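PDB 5C3U: L-serine ammonia-lyase from Rhizomucor miehei CAU432, which belongs to the pyridoxal-phosphate-dependent enzymes and holds pyridoxal-5'-phosphate in a pocket formed by its single folded chain. Local coordinates for residues Q72-S77 with K135-N140; A212-V217 with P255-D260. One frame throughout, in Å; residues are numbered along the deposited sequence.

Contact 1 (Q72-S77 with K135-N140)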
ATOM      1  N   GLN A  72      -7.054 -17.701  15.943  1.00 27.99           N
ATOM      2  CA  GLN A  72      -7.788 -17.393  14.726  1.00 26.51           C
ATOM      3  C   GLN A  72      -7.348 -16.010  14.327  1.00 24.91           C
ATOM      4  O   GLN A  72      -7.323 -15.117  15.178  1.00 25.42           O
ATOM      5  CB  GLN A  72      -9.304 -17.383  14.960  1.00 28.55           C
ATOM      6  CG  GLN A  72      -9.889 -18.695  15.463  1.00 34.23           C
ATOM      7  CD  GLN A  72      -9.917 -18.767  16.979  1.00 37.57           C
ATOM      8  OE1 GLN A  72     -10.223 -17.781  17.649  1.00 39.46           O
ATOM      9  NE2 GLN A  72      -9.589 -19.937  17.528  1.00 39.15           N
ATOM     10  N   PHE A  73      -6.980 -15.810  13.058  1.00 24.36           N
ATOM     11  CA  PHE A  73      -6.781 -14.431  12.615  1.00 23.79           C
ATOM     12  C   PHE A  73      -8.135 -13.897  12.163  1.00 23.02           C
ATOM     13  O   PHE A  73      -8.891 -14.613  11.545  1.00 24.53           O
ATOM     14  CB  PHE A  73      -5.801 -14.351  11.441  1.00 23.87           C
ATOM     15  CG  PHE A  73      -4.357 -14.556  11.819  1.00 25.05           C
ATOM     16  CD1 PHE A  73      -3.713 -13.664  12.678  1.00 27.26           C
ATOM     17  CD2 PHE A  73      -3.619 -15.574  11.257  1.00 27.70           C
ATOM     18  CE1 PHE A  73      -2.368 -13.832  13.004  1.00 26.96           C
ATOM     19  CE2 PHE A  73      -2.269 -15.750  11.582  1.00 26.57           C
ATOM     20  CZ  PHE A  73      -1.654 -14.881  12.464  1.00 25.77           C
ATOM     21  N   VAL A  74      -8.439 -12.646  12.483  1.00 21.56           N
ATOM     22  CA  VAL A  74      -9.718 -12.047  12.095  1.00 22.53           C
ATOM     23  C   VAL A  74      -9.374 -10.766  11.347  1.00 22.03           C
ATOM     24  O   VAL A  74      -8.538  -9.973  11.807  1.00 21.64           O
ATOM     25  CB  VAL A  74     -10.590 -11.728  13.341  1.00 22.25           C
ATOM     26  CG1 VAL A  74     -11.909 -11.071  12.933  1.00 22.69           C
ATOM     27  CG2 VAL A  74     -10.846 -13.006  14.150  1.00 23.37           C
ATOM     28  N   CYS A  75     -10.004 -10.545  10.199  1.00 21.67           N
ATOM     29  CA  CYS A  75      -9.702  -9.343   9.436  1.00 20.96           C
ATOM     30  C   CYS A  75     -10.848  -8.917   8.544  1.00 21.06           C
ATOM     31  O   CYS A  75     -11.425  -9.747   7.845  1.00 20.53           O
ATOM     32  CB  CYS A  75      -8.428  -9.551   8.600  1.00 23.44           C
ATOM     33  SG  CYS A  75      -7.767  -8.016   7.907  1.00 25.61           S
ATOM     34  N   GLY A  76     -11.152  -7.622   8.582  1.00 19.69           N
ATOM     35  CA  GLY A  76     -12.056  -6.986   7.609  1.00 21.84           C
ATOM     36  C   GLY A  76     -11.477  -5.682   7.035  1.00 24.70           C
ATOM     37  O   GLY A  76     -12.214  -4.893   6.428  1.00 26.30           O
ATOM     38  N   SER A  77     -10.160  -5.489   7.195  1.00 23.76           N
ATOM     39  CA  SER A  77      -9.505  -4.172   7.033  1.00 27.16           C
ATOM     40  C   SER A  77      -8.933  -3.911   5.637  1.00 27.16           C
ATOM     41  O   SER A  77      -7.746  -3.536   5.498  1.00 29.76           O
ATOM     42  CB  SER A  77      -8.379  -3.996   8.056  1.00 30.33           C
ATOM     43  OG  SER A  77      -8.901  -3.781   9.355  1.00 35.31           O
ATOM     44  N   LYS A 135     -16.035  -7.191  15.870  1.00 30.24           N
ATOM     45  CA  LYS A 135     -16.970  -7.823  16.816  1.00 33.68           C
ATOM     46  C   LYS A 135     -16.929  -9.362  16.784  1.00 34.91           C
ATOM     47  O   LYS A 135     -17.650 -10.009  17.545  1.00 37.00           O
ATOM     48  CB  LYS A 135     -18.420  -7.389  16.556  1.00 35.93           C
ATOM     49  CG  LYS A 135     -18.648  -5.964  16.095  1.00 40.27           C
ATOM     50  CD  LYS A 135     -18.700  -4.963  17.230  1.00 44.38           C
ATOM     51  CE  LYS A 135     -19.494  -3.732  16.809  1.00 46.09           C
ATOM     52  NZ  LYS A 135     -19.054  -2.525  17.568  1.00 49.79           N
ATOM     53  N   LEU A 136     -16.107  -9.946  15.912  1.00 33.23           N
ATOM     54  CA  LEU A 136     -16.041 -11.411  15.783  1.00 32.96           C
ATOM     55  C   LEU A 136     -14.851 -12.020  16.496  1.00 31.75           C
ATOM     56  O   LEU A 136     -14.637 -13.238  16.441  1.00 35.08           O
ATOM     57  CB  LEU A 136     -15.983 -11.818  14.308  1.00 31.51           C
ATOM     58  CG  LEU A 136     -17.121 -11.321  13.420  1.00 32.40           C
ATOM     59  CD1 LEU A 136     -17.015 -11.975  12.047  1.00 33.94           C
ATOM     60  CD2 LEU A 136     -18.463 -11.641  14.066  1.00 33.80           C
ATOM     61  N   VAL A 137     -14.062 -11.174  17.138  1.00 29.73           N
ATOM     62  CA  VAL A 137     -12.842 -11.609  17.766  1.00 30.00           C
ATOM     63  C   VAL A 137     -13.160 -12.229  19.129  1.00 31.56           C
ATOM     64  O   VAL A 137     -13.645 -11.551  20.037  1.00 31.99           O
ATOM     65  CB  VAL A 137     -11.839 -10.463  17.969  1.00 28.78           C
ATOM     66  CG1 VAL A 137     -10.572 -10.996  18.621  1.00 28.22           C
ATOM     67  CG2 VAL A 137     -11.510  -9.756  16.644  1.00 28.12           C
ATOM     68  N   ARG A 138     -12.866 -13.514  19.252  1.00 29.97           N
ATOM     69  CA  ARG A 138     -13.110 -14.262  20.487  1.00 32.31           C
ATOM     70  C   ARG A 138     -11.831 -14.391  21.326  1.00 32.75           C
ATOM     71  O   ARG A 138     -10.808 -13.798  20.982  1.00 31.76           O
ATOM     72  CB  ARG A 138     -13.719 -15.622  20.130  1.00 35.52           C
ATOM     73  CG  ARG A 138     -15.150 -15.513  19.603  1.00 41.21           C
ATOM     74  CD  ARG A 138     -15.364 -16.324  18.330  1.00 48.73           C
ATOM     75  NE  ARG A 138     -14.416 -17.432  18.225  1.00 52.90           N
ATOM     76  CZ  ARG A 138     -14.270 -18.219  17.165  1.00 54.90           C
ATOM     77  NH1 ARG A 138     -15.015 -18.057  16.079  1.00 55.42           N
ATOM     78  NH2 ARG A 138     -13.362 -19.179  17.202  1.00 55.80           N
ATOM     79  N   ARG A 139     -11.895 -15.132  22.438  1.00 30.74           N
ATOM     80  CA  ARG A 139     -10.786 -15.205  23.402  1.00 33.51           C
ATOM     81  C   ARG A 139      -9.393 -15.532  22.821  1.00 34.06           C
ATOM     82  O   ARG A 139      -8.379 -15.047  23.327  1.00 38.13           O
ATOM     83  CB  ARG A 139     -11.147 -16.151  24.566  1.00 32.12           C
ATOM     84  CG  ARG A 139     -11.279 -17.623  24.185  1.00 36.37           C
ATOM     85  CD  ARG A 139     -11.761 -18.479  25.359  1.00 37.15           C
ATOM     86  NE  ARG A 139     -13.151 -18.175  25.701  1.00 40.86           N
ATOM     87  CZ  ARG A 139     -13.762 -18.546  26.823  1.00 41.60           C
ATOM     88  NH1 ARG A 139     -13.120 -19.246  27.749  1.00 42.32           N
ATOM     89  NH2 ARG A 139     -15.025 -18.198  27.018  1.00 44.58           N
ATOM     90  N   ASN A 140      -9.328 -16.345  21.773  1.00 33.13           N
ATOM     91  CA  ASN A 140      -8.030 -16.670  21.167  1.00 34.32           C
ATOM     92  C   ASN A 140      -7.946 -16.148  19.730  1.00 31.63           C
ATOM     93  O   ASN A 140      -7.196 -16.672  18.892  1.00 30.87           O
ATOM     94  CB  ASN A 140      -7.763 -18.180  21.219  1.00 35.72           C
ATOM     95  CG  ASN A 140      -6.275 -18.519  21.306  1.00 37.63           C
ATOM     96  OD1 ASN A 140      -5.471 -17.741  21.818  1.00 40.22           O
ATOM     97  ND2 ASN A 140      -5.907 -19.693  20.809  1.00 37.63           N
TER
HETATM   98  O   HOH W   1     -11.922 -15.191  16.971  1.00 35.86           O
HETATM   99  O   HOH W   2     -11.072 -17.819  20.188  1.00 46.49           O

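Contact 2 (A212-V217 with P255-D260)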
ATOM      1  N   ALA A 212      -6.293  12.159   4.609  1.00 27.04           N
ATOM      2  CA  ALA A 212      -6.082  12.365   6.058  1.00 29.92           C
ATOM      3  C   ALA A 212      -4.632  12.682   6.422  1.00 25.82           C
ATOM      4  O   ALA A 212      -4.380  13.515   7.304  1.00 25.80           O
ATOM      5  CB  ALA A 212      -6.595  11.177   6.871  1.00 29.29           C
ATOM      6  N   PHE A 213      -3.677  12.054   5.748  1.00 25.42           N
ATOM      7  CA  PHE A 213      -2.276  12.349   6.051  1.00 25.08           C
ATOM      8  C   PHE A 213      -1.923  13.802   5.754  1.00 25.47           C
ATOM      9  O   PHE A 213      -1.383  14.505   6.620  1.00 25.31           O
ATOM     10  CB  PHE A 213      -1.297  11.436   5.316  1.00 25.90           C
ATOM     11  CG  PHE A 213       0.143  11.741   5.635  1.00 25.26           C
ATOM     12  CD1 PHE A 213       0.649  11.501   6.911  1.00 26.85           C
ATOM     13  CD2 PHE A 213       0.982  12.307   4.681  1.00 24.91           C
ATOM     14  CE1 PHE A 213       1.977  11.804   7.227  1.00 26.54           C
ATOM     15  CE2 PHE A 213       2.313  12.599   4.986  1.00 24.89           C
ATOM     16  CZ  PHE A 213       2.814  12.337   6.261  1.00 24.12           C
ATOM     17  N   GLN A 214      -2.266  14.239   4.540  1.00 24.22           N
ATOM     18  CA  GLN A 214      -1.996  15.598   4.094  1.00 23.59           C
ATOM     19  C   GLN A 214      -2.681  16.603   5.009  1.00 24.08           C
ATOM     20  O   GLN A 214      -2.046  17.590   5.405  1.00 24.20           O
ATOM     21  CB  GLN A 214      -2.489  15.771   2.653  1.00 24.51           C
ATOM     22  CG  GLN A 214      -2.297  17.176   2.091  1.00 25.53           C
ATOM     23  CD  GLN A 214      -2.722  17.257   0.632  1.00 26.64           C
ATOM     24  OE1 GLN A 214      -3.841  16.882   0.278  1.00 30.91           O
ATOM     25  NE2 GLN A 214      -1.832  17.735  -0.210  1.00 26.35           N
ATOM     26  N   ALA A 215      -3.965  16.353   5.326  1.00 22.77           N
ATOM     27  CA  ALA A 215      -4.735  17.224   6.241  1.00 24.54           C
ATOM     28  C   ALA A 215      -4.145  17.254   7.641  1.00 23.85           C
ATOM     29  O   ALA A 215      -4.105  18.317   8.272  1.00 24.12           O
ATOM     30  CB  ALA A 215      -6.202  16.801   6.306  1.00 24.00           C
ATOM     31  N   SER A 216      -3.673  16.101   8.119  1.00 23.42           N
ATOM     32  CA  SER A 216      -3.090  15.998   9.458  1.00 25.16           C
ATOM     33  C   SER A 216      -1.784  16.771   9.576  1.00 24.75           C
ATOM     34  O   SER A 216      -1.541  17.435  10.618  1.00 27.13           O
ATOM     35  CB  SER A 216      -2.926  14.518   9.847  1.00 24.82           C
ATOM     36  OG  SER A 216      -4.206  13.930   9.963  1.00 24.73           O
ATOM     37  N   VAL A 217      -0.959  16.726   8.515  1.00 24.91           N
ATOM     38  CA  VAL A 217       0.318  17.467   8.478  1.00 24.57           C
ATOM     39  C   VAL A 217       0.015  18.976   8.517  1.00 25.66           C
ATOM     40  O   VAL A 217       0.665  19.728   9.254  1.00 25.89           O
ATOM     41  CB  VAL A 217       1.209  17.078   7.261  1.00 25.57           C
ATOM     42  CG1 VAL A 217       2.454  17.969   7.140  1.00 25.57           C
ATOM     43  CG2 VAL A 217       1.646  15.628   7.387  1.00 25.27           C
ATOM     44  N   PRO A 255       3.815  15.663   1.543  1.00 27.51           N
ATOM     45  CA  PRO A 255       2.477  15.156   1.280  1.00 27.52           C
ATOM     46  C   PRO A 255       1.979  15.746  -0.039  1.00 29.42           C
ATOM     47  O   PRO A 255       2.166  16.944  -0.309  1.00 30.37           O
ATOM     48  CB  PRO A 255       1.646  15.700   2.456  1.00 30.42           C
ATOM     49  CG  PRO A 255       2.636  16.225   3.450  1.00 29.96           C
ATOM     50  CD  PRO A 255       3.801  16.676   2.614  1.00 28.04           C
ATOM     51  N   PHE A 256       1.407  14.903  -0.882  1.00 26.90           N
ATOM     52  CA  PHE A 256       0.876  15.364  -2.147  1.00 28.15           C
ATOM     53  C   PHE A 256      -0.425  14.629  -2.453  1.00 28.00           C
ATOM     54  O   PHE A 256      -0.590  13.465  -2.096  1.00 30.58           O
ATOM     55  CB  PHE A 256       1.910  15.147  -3.253  1.00 29.52           C
ATOM     56  CG  PHE A 256       1.676  15.989  -4.472  1.00 32.42           C
ATOM     57  CD1 PHE A 256       2.084  17.327  -4.504  1.00 32.66           C
ATOM     58  CD2 PHE A 256       1.048  15.455  -5.586  1.00 33.12           C
ATOM     59  CE1 PHE A 256       1.867  18.111  -5.631  1.00 33.25           C
ATOM     60  CE2 PHE A 256       0.828  16.231  -6.717  1.00 34.01           C
ATOM     61  CZ  PHE A 256       1.231  17.559  -6.739  1.00 34.40           C
ATOM     62  N   ALA A 257      -1.370  15.314  -3.076  1.00 25.78           N
ATOM     63  CA  ALA A 257      -2.640  14.676  -3.407  1.00 27.16           C
ATOM     64  C   ALA A 257      -2.922  14.807  -4.888  1.00 26.84           C
ATOM     65  O   ALA A 257      -2.690  15.860  -5.462  1.00 26.67           O
ATOM     66  CB  ALA A 257      -3.775  15.284  -2.598  1.00 27.51           C
ATOM     67  N   VAL A 258      -3.383  13.715  -5.501  1.00 24.31           N
ATOM     68  CA  VAL A 258      -3.794  13.683  -6.905  1.00 23.45           C
ATOM     69  C   VAL A 258      -5.295  13.348  -7.028  1.00 22.28           C
ATOM     70  O   VAL A 258      -5.914  12.860  -6.077  1.00 22.70           O
ATOM     71  CB  VAL A 258      -2.958  12.662  -7.720  1.00 23.06           C
ATOM     72  CG1 VAL A 258      -1.459  12.910  -7.572  1.00 23.80           C
ATOM     73  CG2 VAL A 258      -3.315  11.223  -7.338  1.00 23.56           C
ATOM     74  N   SER A 259      -5.895  13.610  -8.188  1.00 22.22           N
ATOM     75  CA  SER A 259      -7.314  13.322  -8.378  1.00 21.08           C
ATOM     76  C   SER A 259      -7.519  11.846  -8.754  1.00 21.23           C
ATOM     77  O   SER A 259      -6.581  11.172  -9.169  1.00 20.79           O
ATOM     78  CB  SER A 259      -7.880  14.171  -9.511  1.00 23.60           C
ATOM     79  OG  SER A 259      -7.206  13.856 -10.726  1.00 25.01           O
ATOM     80  N   ASP A 260      -8.755  11.388  -8.630  1.00 21.14           N
ATOM     81  CA  ASP A 260      -9.123  10.037  -9.106  1.00 22.10           C
ATOM     82  C   ASP A 260      -8.835   9.890 -10.593  1.00 23.06           C
ATOM     83  O   ASP A 260      -8.406   8.816 -11.035  1.00 24.14           O
ATOM     84  CB  ASP A 260     -10.580   9.741  -8.777  1.00 22.10           C
ATOM     85  CG  ASP A 260     -10.761   9.187  -7.363  1.00 24.22           C
ATOM     86  OD1 ASP A 260      -9.781   9.154  -6.578  1.00 28.44           O
ATOM     87  OD2 ASP A 260     -11.894   8.769  -7.025  1.00 24.95           O
TER
HETATM   88  O   HOH W   3      -1.277  18.174  -3.005  1.00 33.84           O

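Contact 1 (Q72-S77 with K135-N140)
Q72 and V74 of strand 72-75 face the loop 135-140, which closes a beta-alpha-beta crossover: it leads from helix 126-134 into strand 141-143, the parallel neighbour of strand 72-75 at the edge of a four-stranded sheet. The pairing of those two strands begins here, with Q72 N donating to N140 O at 3.1 Å and an N-H...O angle of 154°; Q72 and V74 continue it with backbone bonds to I142.

The side chain of Q72 leaves CB, which already points at the loop, with CG anti to the carbonyl carbon (chi1 -60°), and bends at chi2 (91°). Its CG lies 3.9 Å from R138 NH2, and CD comes nearer to the same nitrogen, 3.5 Å, as the two long side chains cross at about a right angle. OE1 accepts from two waters, one of them accepting from R138 N and the other from N140 N. A glutamine suits this place because its carbonyl can, through water, serve two amides of an irregular loop. The other amide atom, NE2, again has R138 NH2 as its neighbour across the contact.

Further along the strand the contact turns apolar. V74, buried and compact, sets CB 4.0 Å from V137 CG2, and its CG1 approaches L136 CB. Both valines are branched at CB, and V137 CG2 rests on V74 CB and CG1. At the other end N140 is fixed by a hydrogen bond from R67 to its OD1, while the water between Q72 and N140 lies 2.7 Å from Q72 OE1 and 2.8 Å from N140 N.

Contact 2 (A212-V217 with P255-D260)
In the beta-alpha-beta unit that joins strands 202-207 and 253-258 of the mixed sheet, P255 on the edge strand packs against F213, Q214 and V217 of helix 212-219. The N-to-C directions of helix 212-217 and strand 255-258 differ by 137°, with the axes 8.0 Å apart at closest.

The proline ring carries the contact. Its CB lies 4.0 Å from Q214 CA, and its CG stands 4.0 Å from F213 CE2 and 4.1 Å from V217 CG1; the valine meets it tip to tip, the phenylalanine at about a right angle. A proline suits the place because CB and CG offer the helix an apolar surface and no polar side-chain group.

Q214 reaches out from the helix, CG anti to the backbone N (chi1 178°) and the chain extended beyond CG, and its amide ends beside A257. There OE1 rests 3.3 Å from the A257 CB methyl, that residue's whole side chain, while bonding to N211. Q214 NE2 donates to a water at 2.9 Å, and the same water accepts from A257 N. E206 accepts from F213 N and Q214 N. A helix between parallel strands, packed on their sheet, is the beta-alpha-beta crossover of Rossmann-like folds.

Overall arrangement
Contacts 1 and 2 belong to different sheets of one chain: contact 1 to the four-stranded parallel sheet, contact 2 to the edge of the six-stranded mixed one. Their centres are 31 Å apart and their nearest atoms about 15 Å, so they do not touch, and they follow in series along the chain. Two alpha/beta halves with the cofactor between them are the known plan of fold type II PLP enzymes, consistent with this arrangement. In contact 2 the F213 side chain is about 8 Å from pyridoxal-5'-phosphate; contact 1 lies toward the periphery, its centre 22 Å from that of the chain, against 15 Å for contact 2.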